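Uncharacterized protein (Archaeoglobus fulgidus, PDB 3LOT) probably acts as a zinc-dependent beta-keto acid cleavage enzyme, cleaving 3-keto-5-aminohexanoate or a related beta-keto acid within a TIM-barrel fold. Local coordinates at residues V35-V39 with E74-S79; F121-L127 with Y141-R146; K170-Y176 with P196-I202; T248-I252 with I286-K292. One frame throughout, in Å; residues are numbered along the deposited sequence. Where two conformers were deposited one is given.

Contact 1 of 4, residues V35-V39 with E74-S79; sequences VEEAV and EIKKQS
Two neighbouring outer helices of a TIM barrel pack side by side here: 35-39 belongs to helix 31-43, and 74-79 lies at the C-terminal end of helix 65-78. The axes approach to 9.3 Å and run roughly parallel, crossing at -37°, as expected where successive beta-alpha units lay their helices round a barrel. The register pairs Val35 with Ile75 (CA-CA 5.4 Å) and Val39 with Ser79 (6.3 Å). Ile75 (rotamer mt) is the central apolar residue: its CD1 lies 3.6 Å from Ala38 CB, its CG1 4.1 Å from Val35 CG1 and its CG2 4.2 Å from Val39 CG2. Small Ala38 and the two beta-branched valines, both t, keep the surface low, which suits an axis separation of 9.3 Å, and beyond the interface Ile75 reaches Ile83 of strand 82-85. Val35 CG1 also meets Glu74 CB at 3.8 Å, the aliphatic base of a side chain whose OE2 forms a salt bridge with Lys77 NZ (2.9 Å). Ser79, already extended, turns its OG to Val81 N. Over the solvent side stretches Gln78, whose OE1 is 3.6 Å from Val39 CG1 and whose NE2 donates a nearly linear hydrogen bond to Glu36 OE2, 3.2 Å long.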
# COMPACT_ATOMS: atom_id res chain seq x y z
N VAL D 35 -36.34 -20.30 -0.70
CA VAL D 35 -36.35 -21.06 0.55
C VAL D 35 -35.51 -22.36 0.44
O VAL D 35 -34.65 -22.61 1.26
CB VAL D 35 -37.79 -21.41 0.98
CG1 VAL D 35 -37.78 -22.39 2.18
CG2 VAL D 35 -38.60 -20.20 1.28
N GLU D 36 -35.76 -23.14 -0.60
CA GLU D 36 -35.07 -24.41 -0.81
C GLU D 36 -33.58 -24.21 -1.03
O GLU D 36 -32.76 -24.95 -0.49
CB GLU D 36 -35.68 -25.20 -1.97
CG GLU D 36 -37.00 -25.81 -1.64
CD GLU D 36 -36.89 -26.80 -0.45
OE1 GLU D 36 -36.02 -27.73 -0.56
OE2 GLU D 36 -37.67 -26.63 0.57
N GLU D 37 -33.21 -23.18 -1.80
CA GLU D 37 -31.81 -22.89 -2.03
C GLU D 37 -31.11 -22.39 -0.78
O GLU D 37 -29.97 -22.70 -0.59
CB GLU D 37 -31.65 -21.85 -3.11
CG GLU D 37 -31.86 -22.40 -4.47
CD GLU D 37 -30.60 -23.12 -4.97
OE1 GLU D 37 -29.65 -22.44 -5.49
OE2 GLU D 37 -30.59 -24.37 -4.83
N ALA D 38 -31.80 -21.63 0.08
CA ALA D 38 -31.21 -21.18 1.34
C ALA D 38 -30.91 -22.40 2.25
O ALA D 38 -29.84 -22.47 2.86
CB ALA D 38 -32.13 -20.21 2.04
N VAL D 39 -31.87 -23.33 2.35
CA VAL D 39 -31.77 -24.52 3.22
C VAL D 39 -30.66 -25.43 2.68
O VAL D 39 -29.78 -25.93 3.43
CB VAL D 39 -33.14 -25.23 3.39
CG1 VAL D 39 -33.00 -26.49 4.24
CG2 VAL D 39 -34.15 -24.26 4.02
N GLU D 74 -40.41 -19.87 6.35
CA GLU D 74 -40.23 -21.20 5.78
C GLU D 74 -38.79 -21.68 5.90
O GLU D 74 -38.58 -22.87 6.14
CB GLU D 74 -40.69 -21.21 4.32
CG GLU D 74 -42.21 -21.03 4.15
CD GLU D 74 -42.99 -22.29 4.50
OE1 GLU D 74 -42.68 -23.35 3.92
OE2 GLU D 74 -43.90 -22.24 5.34
N ILE D 75 -37.81 -20.79 5.73
CA ILE D 75 -36.41 -21.20 5.96
C ILE D 75 -36.26 -21.63 7.44
O ILE D 75 -35.70 -22.72 7.76
CB ILE D 75 -35.37 -20.10 5.63
CG1 ILE D 75 -35.37 -19.76 4.14
CG2 ILE D 75 -33.94 -20.57 6.02
CD1 ILE D 75 -34.69 -18.42 3.80
N LYS D 76 -36.78 -20.80 8.34
CA LYS D 76 -36.64 -21.07 9.80
C LYS D 76 -37.28 -22.41 10.24
O LYS D 76 -36.77 -23.06 11.13
CB LYS D 76 -37.21 -19.89 10.61
CG LYS D 76 -37.17 -20.00 12.12
CD LYS D 76 -37.71 -18.71 12.70
CE LYS D 76 -38.05 -18.79 14.16
NZ LYS D 76 -39.16 -19.72 14.32
N LYS D 77 -38.39 -22.80 9.60
CA LYS D 77 -38.97 -24.12 9.84
C LYS D 77 -38.00 -25.26 9.57
O LYS D 77 -38.03 -26.26 10.27
CB LYS D 77 -40.18 -24.36 8.95
CG LYS D 77 -41.43 -23.72 9.47
CD LYS D 77 -42.59 -24.03 8.52
CE LYS D 77 -43.73 -23.07 8.75
NZ LYS D 77 -44.83 -23.35 7.81
N GLN D 78 -37.19 -25.13 8.53
CA GLN D 78 -36.28 -26.20 8.12
C GLN D 78 -34.86 -26.07 8.67
O GLN D 78 -34.14 -27.07 8.74
CB GLN D 78 -36.20 -26.25 6.60
CG GLN D 78 -37.53 -26.54 5.94
CD GLN D 78 -37.35 -26.75 4.48
OE1 GLN D 78 -36.50 -27.50 4.08
NE2 GLN D 78 -38.14 -26.07 3.67
N SER D 79 -34.44 -24.87 9.06
CA SER D 79 -33.02 -24.68 9.35
C SER D 79 -32.78 -23.67 10.45
O SER D 79 -33.57 -22.73 10.60
CB SER D 79 -32.31 -24.24 8.06
OG SER D 79 -30.95 -23.93 8.32

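Contact 2 of 4, residues F121-L127 with Y141-R146; sequences FAIHPLL and YLEMTR
Leu142, His124 and Ile123 bury the most surface where the loop 121-127 folds back on the C-terminal part of helix 137-144. The loop starts extended and becomes helical in phi/psi from His124; Ala122 is nearest Thr145 (CA-CA 5.0 Å) and His124 nearest Leu142 (4.8 Å). Leu142 (mt) points into the loop: its CD2 meets Ile123 CD1 at 3.5 Å, while its CD1 meets Leu127 CD2 at 3.9 Å and Leu126 CB at 4.2 Å. Ile123 (pt) also brings CD1 to 3.7 Å from Tyr141 CE2, so branched aliphatic chains fill the space between loop and helix. His124 (chi1 p) offers a flat ring to Arg146, whose CG sits 3.8 Å from the ring centroid, almost on its normal, a CH-pi contact. Arg146 has two acidic partners: NE and NH2 bond Glu143 OE2 and OE1 (both 2.9 Å), and NH1 forms a salt bridge with Glu158 of the second subunit. Thr145 (p) links the backbones, its OG1 accepting from Ile123 N (2.9 Å) and donating to Leu142 O (2.8 Å); a water bridges Phe121 N (2.9 Å) and Thr145 O (2.6 Å). The loop follows strand 119-120, Ala122 bonds the backbone of Leu206 just beyond strand 197-203, and Phe154, which opens helix 154-166 of the second subunit, packs on Ala122 and His124.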
# COMPACT_ATOMS: atom_id res chain seq x y z
N PHE D 121 -24.80 2.71 -9.29
CA PHE D 121 -24.83 1.28 -9.19
C PHE D 121 -25.45 0.80 -10.47
O PHE D 121 -26.65 0.70 -10.56
CB PHE D 121 -25.63 0.85 -7.96
CG PHE D 121 -25.43 -0.59 -7.59
CD1 PHE D 121 -25.51 -1.61 -8.55
CD2 PHE D 121 -25.19 -0.95 -6.27
CE1 PHE D 121 -25.35 -2.95 -8.17
CE2 PHE D 121 -25.01 -2.28 -5.92
CZ PHE D 121 -25.10 -3.26 -6.86
N ALA D 122 -24.60 0.57 -11.49
CA ALA D 122 -25.00 0.44 -12.88
C ALA D 122 -24.69 -0.93 -13.44
O ALA D 122 -23.57 -1.42 -13.32
CB ALA D 122 -24.31 1.57 -13.73
N ILE D 123 -25.72 -1.57 -14.01
CA ILE D 123 -25.62 -2.84 -14.73
C ILE D 123 -26.12 -2.80 -16.16
O ILE D 123 -26.27 -3.82 -16.81
CB ILE D 123 -26.35 -3.95 -13.97
CG1 ILE D 123 -27.87 -3.66 -13.78
CG2 ILE D 123 -25.61 -4.15 -12.64
CD1 ILE D 123 -28.55 -4.63 -12.79
N HIS D 124 -26.33 -1.60 -16.69
CA HIS D 124 -26.68 -1.45 -18.09
C HIS D 124 -25.71 -2.12 -19.07
O HIS D 124 -26.18 -2.52 -20.13
CB HIS D 124 -26.92 0.02 -18.49
CG HIS D 124 -25.72 0.91 -18.36
ND1 HIS D 124 -25.28 1.40 -17.14
CD2 HIS D 124 -24.87 1.40 -19.29
CE1 HIS D 124 -24.21 2.13 -17.33
NE2 HIS D 124 -23.94 2.17 -18.62
N PRO D 125 -24.41 -2.28 -18.74
CA PRO D 125 -23.53 -3.01 -19.68
C PRO D 125 -23.92 -4.50 -19.96
O PRO D 125 -23.55 -5.06 -21.01
CB PRO D 125 -22.17 -2.93 -18.98
CG PRO D 125 -22.25 -1.64 -18.22
CD PRO D 125 -23.61 -1.68 -17.65
N LEU D 126 -24.64 -5.13 -19.04
CA LEU D 126 -25.18 -6.49 -19.25
C LEU D 126 -26.07 -6.63 -20.47
O LEU D 126 -26.24 -7.76 -20.96
CB LEU D 126 -25.95 -6.97 -18.02
CG LEU D 126 -25.07 -7.14 -16.80
CD1 LEU D 126 -25.89 -7.48 -15.54
CD2 LEU D 126 -24.01 -8.18 -17.13
N LEU D 127 -26.62 -5.52 -20.96
CA LEU D 127 -27.40 -5.50 -22.18
C LEU D 127 -26.57 -5.85 -23.42
O LEU D 127 -27.12 -6.19 -24.46
CB LEU D 127 -28.07 -4.13 -22.38
CG LEU D 127 -29.21 -3.79 -21.42
CD1 LEU D 127 -29.56 -2.33 -21.53
CD2 LEU D 127 -30.45 -4.66 -21.68
N TYR D 141 -35.24 -2.81 -16.67
CA TYR D 141 -34.55 -2.70 -15.40
C TYR D 141 -33.06 -2.42 -15.57
O TYR D 141 -32.49 -1.51 -14.93
CB TYR D 141 -34.75 -3.99 -14.61
CG TYR D 141 -33.87 -4.12 -13.40
CD1 TYR D 141 -33.97 -3.21 -12.34
CD2 TYR D 141 -32.95 -5.14 -13.31
CE1 TYR D 141 -33.15 -3.33 -11.22
CE2 TYR D 141 -32.13 -5.27 -12.21
CZ TYR D 141 -32.23 -4.37 -11.16
OH TYR D 141 -31.39 -4.52 -10.07
N LEU D 142 -32.41 -3.17 -16.44
CA LEU D 142 -30.99 -3.03 -16.62
C LEU D 142 -30.65 -1.61 -17.18
O LEU D 142 -29.74 -0.95 -16.68
CB LEU D 142 -30.47 -4.14 -17.55
CG LEU D 142 -30.65 -5.61 -17.12
CD1 LEU D 142 -30.11 -6.50 -18.25
CD2 LEU D 142 -29.94 -5.92 -15.78
N GLU D 143 -31.40 -1.18 -18.19
CA GLU D 143 -31.24 0.17 -18.75
C GLU D 143 -31.43 1.28 -17.73
O GLU D 143 -30.68 2.27 -17.72
CB GLU D 143 -32.22 0.40 -19.89
CG GLU D 143 -32.15 1.80 -20.51
CD GLU D 143 -30.73 2.24 -20.94
OE1 GLU D 143 -29.88 1.39 -21.33
OE2 GLU D 143 -30.46 3.47 -20.85
N MSE D 144 -32.47 1.14 -16.90
CA MSE D 144 -32.76 2.17 -15.93
C MSE D 144 -31.70 2.36 -14.88
O MSE D 144 -31.55 3.49 -14.39
CB MSE D 144 -34.13 1.96 -15.32
CG MSE D 144 -35.16 2.43 -16.33
SE MSE D 144 -36.96 2.06 -15.82
CE MSE D 144 -37.99 2.52 -17.48
N THR D 145 -30.93 1.33 -14.56
CA THR D 145 -29.77 1.54 -13.65
C THR D 145 -28.69 2.55 -14.15
O THR D 145 -27.85 3.05 -13.34
CB THR D 145 -29.11 0.19 -13.23
OG1 THR D 145 -28.39 -0.39 -14.35
CG2 THR D 145 -30.20 -0.79 -12.70
N ARG D 146 -28.71 2.87 -15.44
CA ARG D 146 -27.80 3.89 -15.99
C ARG D 146 -28.04 5.26 -15.35
O ARG D 146 -27.14 6.12 -15.31
CB ARG D 146 -27.95 4.00 -17.50
CG ARG D 146 -26.88 4.76 -18.27
CD ARG D 146 -27.35 5.14 -19.69
NE ARG D 146 -27.64 3.96 -20.50
CZ ARG D 146 -26.78 3.32 -21.30
NH1 ARG D 146 -25.54 3.77 -21.53
NH2 ARG D 146 -27.18 2.21 -21.93
O HOH W 1 -26.59 3.92 -11.27

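Contact 3 of 4, residues K170-Y176 with P196-I202; sequences KPELECY and PLRLQFI
Strands 170-175 and 197-202 lie side by side and parallel, their axes 4.5 Å apart at closest and twisted by -31°. Segment 196-202 begins at Pro196, after a cis peptide bond, where the O accepts a bond from Lys170 NZ (2.7 Å); the long lysine spans the gap between the strands at their N-terminal ends. Leu197 CB then touches Leu173 CD1 (4.0 Å). Arg198 N joins Pro171 O through a water (3.0 and 2.7 Å), and Arg198 O accepts from Leu173 N (2.8 Å); its guanidinium turns to Asp256. At Leu199, opposite Leu173 (CA-CA 4.6 Å), CD2 meets Leu173 CD1 at 3.6 Å on the face turned to helix 178-189. Gln200 N donates to Leu173 O (3.0 Å) and Gln200 O accepts from Cys175 N (2.8 Å). On the other face, Gln200 NE2 bonds Glu174 OE1 (3.1 Å), while its OE1 turns to Ser235. Phe201 returns to the helix side, its ring edge 4.5 Å from Cys175 CB at CD1, and stays near Ile181. Ile202 N closes the ladder on Cys175 O (2.9 Å), with CB over the Tyr176 ring, 4.1 Å from its centroid. Apolar side chains thus face the helix and polar ones the barrel interior, the Glu172 side chain about 5 Å from that of zinc ligand His50. Strands 170-175 and 197-203, joined through helix 178-189, form a right-handed beta-alpha-beta unit, as in TIM barrels.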
# COMPACT_ATOMS: atom_id res chain seq x y z
N LYS D 170 -28.88 -6.57 14.11
CA LYS D 170 -27.50 -6.17 13.92
C LYS D 170 -27.30 -5.65 12.50
O LYS D 170 -27.69 -6.32 11.54
CB LYS D 170 -26.51 -7.30 14.11
CG LYS D 170 -25.07 -6.77 14.12
CD LYS D 170 -24.05 -7.77 14.53
CE LYS D 170 -22.61 -7.16 14.58
NZ LYS D 170 -22.42 -6.23 15.72
N PRO D 171 -26.66 -4.48 12.37
CA PRO D 171 -26.29 -4.01 11.06
C PRO D 171 -25.09 -4.75 10.46
O PRO D 171 -24.05 -4.93 11.10
CB PRO D 171 -25.91 -2.53 11.32
CG PRO D 171 -26.42 -2.23 12.66
CD PRO D 171 -26.40 -3.47 13.41
N GLU D 172 -25.25 -5.15 9.22
CA GLU D 172 -24.12 -5.60 8.43
C GLU D 172 -23.87 -4.49 7.44
O GLU D 172 -24.70 -4.25 6.57
CB GLU D 172 -24.44 -6.88 7.70
CG GLU D 172 -23.29 -7.35 6.83
CD GLU D 172 -23.52 -8.68 6.19
OE1 GLU D 172 -24.16 -8.71 5.14
OE2 GLU D 172 -22.98 -9.68 6.69
N LEU D 173 -22.70 -3.85 7.54
CA LEU D 173 -22.50 -2.52 6.98
C LEU D 173 -21.80 -2.70 5.66
O LEU D 173 -20.63 -3.00 5.63
CB LEU D 173 -21.65 -1.70 7.93
CG LEU D 173 -22.25 -1.49 9.35
CD1 LEU D 173 -21.15 -1.00 10.27
CD2 LEU D 173 -23.40 -0.48 9.29
N GLU D 174 -22.54 -2.49 4.58
CA GLU D 174 -22.05 -2.83 3.26
C GLU D 174 -21.25 -1.64 2.79
O GLU D 174 -21.75 -0.50 2.84
CB GLU D 174 -23.21 -3.09 2.31
CG GLU D 174 -24.36 -3.93 2.90
CD GLU D 174 -23.95 -5.32 3.35
OE1 GLU D 174 -22.91 -5.85 2.87
OE2 GLU D 174 -24.67 -5.90 4.19
N CYS D 175 -20.00 -1.89 2.43
CA CYS D 175 -19.13 -0.87 1.90
C CYS D 175 -18.59 -1.22 0.51
O CYS D 175 -17.96 -2.25 0.34
CB CYS D 175 -17.93 -0.65 2.81
SG CYS D 175 -18.41 -0.09 4.50
N TYR D 176 -18.83 -0.32 -0.43
CA TYR D 176 -18.49 -0.52 -1.85
C TYR D 176 -17.33 0.37 -2.31
O TYR D 176 -17.01 0.40 -3.52
CB TYR D 176 -19.68 -0.21 -2.77
CG TYR D 176 -20.91 -1.06 -2.59
CD1 TYR D 176 -21.77 -0.84 -1.52
CD2 TYR D 176 -21.24 -2.03 -3.53
CE1 TYR D 176 -22.94 -1.60 -1.36
CE2 TYR D 176 -22.39 -2.80 -3.38
CZ TYR D 176 -23.24 -2.57 -2.30
OH TYR D 176 -24.36 -3.35 -2.15
N PRO D 196 -19.03 -4.22 18.52
CA PRO D 196 -18.18 -4.35 17.34
C PRO D 196 -18.99 -4.32 16.06
O PRO D 196 -20.04 -4.94 15.95
CB PRO D 196 -17.55 -5.74 17.51
CG PRO D 196 -18.39 -6.43 18.47
CD PRO D 196 -19.10 -5.46 19.30
N LEU D 197 -18.49 -3.59 15.09
CA LEU D 197 -19.17 -3.43 13.85
C LEU D 197 -18.96 -4.68 12.99
O LEU D 197 -17.97 -5.40 13.15
CB LEU D 197 -18.64 -2.21 13.10
CG LEU D 197 -18.56 -0.88 13.87
CD1 LEU D 197 -18.00 0.17 12.94
CD2 LEU D 197 -19.89 -0.44 14.44
N ARG D 198 -19.91 -4.94 12.12
CA ARG D 198 -19.79 -5.96 11.10
C ARG D 198 -19.79 -5.29 9.75
O ARG D 198 -20.79 -4.72 9.35
CB ARG D 198 -20.96 -6.93 11.21
CG ARG D 198 -20.96 -8.06 10.17
CD ARG D 198 -19.70 -8.86 10.18
NE ARG D 198 -19.86 -10.07 9.36
CZ ARG D 198 -18.94 -11.03 9.22
NH1 ARG D 198 -17.81 -10.96 9.86
NH2 ARG D 198 -19.17 -12.08 8.44
N LEU D 199 -18.67 -5.39 9.02
CA LEU D 199 -18.53 -4.77 7.70
C LEU D 199 -18.48 -5.83 6.61
O LEU D 199 -17.91 -6.90 6.77
CB LEU D 199 -17.23 -3.92 7.57
CG LEU D 199 -16.76 -2.84 8.55
CD1 LEU D 199 -15.96 -1.70 7.85
CD2 LEU D 199 -17.86 -2.26 9.34
N GLN D 200 -19.00 -5.49 5.45
CA GLN D 200 -18.81 -6.31 4.30
C GLN D 200 -18.27 -5.46 3.15
O GLN D 200 -18.80 -4.40 2.83
CB GLN D 200 -20.11 -6.95 3.95
CG GLN D 200 -20.08 -7.86 2.74
CD GLN D 200 -20.92 -9.07 3.00
OE1 GLN D 200 -20.41 -10.17 3.12
NE2 GLN D 200 -22.22 -8.85 3.19
N PHE D 201 -17.18 -5.92 2.58
CA PHE D 201 -16.51 -5.19 1.54
C PHE D 201 -16.99 -5.80 0.23
O PHE D 201 -16.91 -7.02 0.08
CB PHE D 201 -15.01 -5.38 1.67
CG PHE D 201 -14.42 -4.91 2.99
CD1 PHE D 201 -14.90 -3.80 3.65
CD2 PHE D 201 -13.31 -5.55 3.52
CE1 PHE D 201 -14.29 -3.36 4.81
CE2 PHE D 201 -12.72 -5.11 4.70
CZ PHE D 201 -13.22 -4.03 5.34
N ILE D 202 -17.55 -4.98 -0.67
CA ILE D 202 -18.14 -5.46 -1.93
C ILE D 202 -17.35 -4.91 -3.12
O ILE D 202 -17.25 -3.69 -3.33
CB ILE D 202 -19.61 -5.10 -2.05
CG1 ILE D 202 -20.38 -5.60 -0.77
CG2 ILE D 202 -20.23 -5.73 -3.32
CD1 ILE D 202 -21.92 -5.65 -0.89
O HOH W 2 -22.48 -3.68 12.86
O HOH W 3 -21.91 -11.75 5.06

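Contact 4 of 4, residues T248-I252 with I286-K292; sequences TLAVI and IVKELGK
This is a helix-to-helix contact in the outer layer of the TIM barrel, including the Schellman motif that ends helix 276-289. Segment 248-252 ends helix 243-252; 286-289 is helical, and Leu290 is the first residue to leave helical phi/psi. Gly291 is the C-prime residue: its positive phi (77°), easy for a residue lacking a side chain, lets Lys292 N reach Val287 O (3.1 Å) and Gly291 N reach Lys288 O (3.0 Å). The nearest CA pairs are spaced widely, 7.2 Å for Val251 and Val287, 7.3 Å for Thr248 and Ile286, so side chains fill the gap. Val251 (t) points across, its CG2 4.2 Å from Val287 CG2 and its CG1 4.0 Å from Leu290 CD1. Leu290 CD1 (rotamer mt) also lies 4.0 Å from Ile252 CG1 and 4.1 Å from Thr248 CG2. Lys292 lays its aliphatic CD 3.4 Å from Val251 CG1 and carries NZ on to a water (3.1 Å) that donates to Val251 O (3.1 Å). Thr248 OG1, bonded to Met244 O, is 3.5 Å from Ile286 CG2. Beneath both helices lies Val8 of strand 7-13, touching Val251, Val287 and Lys292, while Thr248 and Leu249 pack on their counterparts in the third subunit.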
# COMPACT_ATOMS: atom_id res chain seq x y z
N THR D 248 -11.18 -16.30 -1.35
CA THR D 248 -9.97 -16.95 -0.84
C THR D 248 -8.92 -15.96 -0.26
O THR D 248 -8.41 -16.19 0.84
CB THR D 248 -9.33 -17.90 -1.89
OG1 THR D 248 -10.35 -18.78 -2.40
CG2 THR D 248 -8.18 -18.73 -1.31
N LEU D 249 -8.64 -14.86 -0.96
CA LEU D 249 -7.86 -13.76 -0.42
C LEU D 249 -8.37 -13.33 0.98
O LEU D 249 -7.59 -13.22 1.94
CB LEU D 249 -7.89 -12.57 -1.38
CG LEU D 249 -7.18 -11.28 -0.97
CD1 LEU D 249 -5.62 -11.56 -0.74
CD2 LEU D 249 -7.41 -10.19 -2.06
N ALA D 250 -9.67 -13.10 1.07
CA ALA D 250 -10.30 -12.66 2.33
C ALA D 250 -9.96 -13.64 3.44
O ALA D 250 -9.50 -13.23 4.50
CB ALA D 250 -11.81 -12.50 2.18
N VAL D 251 -10.15 -14.94 3.20
CA VAL D 251 -9.85 -15.96 4.21
C VAL D 251 -8.38 -15.94 4.61
O VAL D 251 -8.04 -16.08 5.78
CB VAL D 251 -10.32 -17.37 3.76
CG1 VAL D 251 -9.80 -18.46 4.71
CG2 VAL D 251 -11.84 -17.40 3.73
N ILE D 252 -7.49 -15.76 3.62
CA ILE D 252 -6.07 -15.71 3.89
C ILE D 252 -5.78 -14.49 4.81
O ILE D 252 -4.90 -14.53 5.68
CB ILE D 252 -5.27 -15.63 2.56
CG1 ILE D 252 -5.33 -16.98 1.83
CG2 ILE D 252 -3.79 -15.22 2.80
CD1 ILE D 252 -4.95 -16.90 0.40
N ILE D 286 -12.10 -24.97 -0.05
CA ILE D 286 -10.92 -24.11 -0.00
C ILE D 286 -10.64 -23.71 1.46
O ILE D 286 -9.50 -23.77 1.92
CB ILE D 286 -11.16 -22.83 -0.88
CG1 ILE D 286 -11.26 -23.23 -2.37
CG2 ILE D 286 -10.08 -21.77 -0.65
CD1 ILE D 286 -11.80 -22.07 -3.27
N VAL D 287 -11.67 -23.33 2.19
CA VAL D 287 -11.51 -22.98 3.59
C VAL D 287 -10.81 -24.15 4.31
O VAL D 287 -9.93 -23.95 5.11
CB VAL D 287 -12.89 -22.68 4.25
CG1 VAL D 287 -12.83 -22.77 5.78
CG2 VAL D 287 -13.40 -21.30 3.79
N LYS D 288 -11.20 -25.38 4.02
CA LYS D 288 -10.63 -26.52 4.71
C LYS D 288 -9.19 -26.82 4.28
O LYS D 288 -8.37 -27.22 5.12
CB LYS D 288 -11.53 -27.75 4.56
CG LYS D 288 -12.80 -27.66 5.39
CD LYS D 288 -13.71 -28.87 5.12
CE LYS D 288 -15.03 -28.83 5.91
NZ LYS D 288 -15.91 -29.94 5.43
N GLU D 289 -8.86 -26.62 3.00
CA GLU D 289 -7.47 -26.74 2.60
C GLU D 289 -6.57 -25.76 3.34
O GLU D 289 -5.42 -26.07 3.65
CB GLU D 289 -7.27 -26.57 1.09
CG GLU D 289 -7.78 -27.71 0.28
CD GLU D 289 -7.08 -29.06 0.51
OE1 GLU D 289 -6.08 -29.16 1.25
OE2 GLU D 289 -7.57 -30.04 -0.07
N LEU D 290 -7.10 -24.59 3.66
CA LEU D 290 -6.32 -23.61 4.38
C LEU D 290 -6.34 -23.84 5.89
O LEU D 290 -5.95 -22.97 6.62
CB LEU D 290 -6.80 -22.22 4.03
CG LEU D 290 -6.57 -21.77 2.58
CD1 LEU D 290 -7.30 -20.42 2.34
CD2 LEU D 290 -5.08 -21.72 2.21
N GLY D 291 -6.80 -25.01 6.33
CA GLY D 291 -6.75 -25.40 7.73
C GLY D 291 -7.81 -24.74 8.59
O GLY D 291 -7.63 -24.60 9.81
N LYS D 292 -8.90 -24.31 7.97
CA LYS D 292 -9.96 -23.62 8.67
C LYS D 292 -11.23 -24.45 8.48
O LYS D 292 -11.20 -25.45 7.79
CB LYS D 292 -10.12 -22.19 8.12
CG LYS D 292 -8.93 -21.27 8.43
CD LYS D 292 -8.88 -20.03 7.55
CE LYS D 292 -7.60 -19.20 7.80
NZ LYS D 292 -7.37 -18.88 9.25
O HOH W 4 -6.02 -16.32 8.14

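How the contacts relate
From the N terminus the four contacts follow one another without nesting or crossing, each closing its own loop before the next opens. Contact 1 closes across strand 48-54, which brings zinc ligands His50 and His52, and joins two early barrel helices. Contact 2 closes a short excursion beyond strand 111-115 and faces a second subunit. Contact 3 closes over helix 178-189 and lies across the chain's centre from contact 1, their centres about 24 Å apart. Contacts 2 and 3 touch, Phe121 CE2 lying 3.7 Å from Tyr176 CE2 close to the zinc. Contact 4 spans the segment holding Glu262 and joins late helices beside strand 7-13, where the barrel closes.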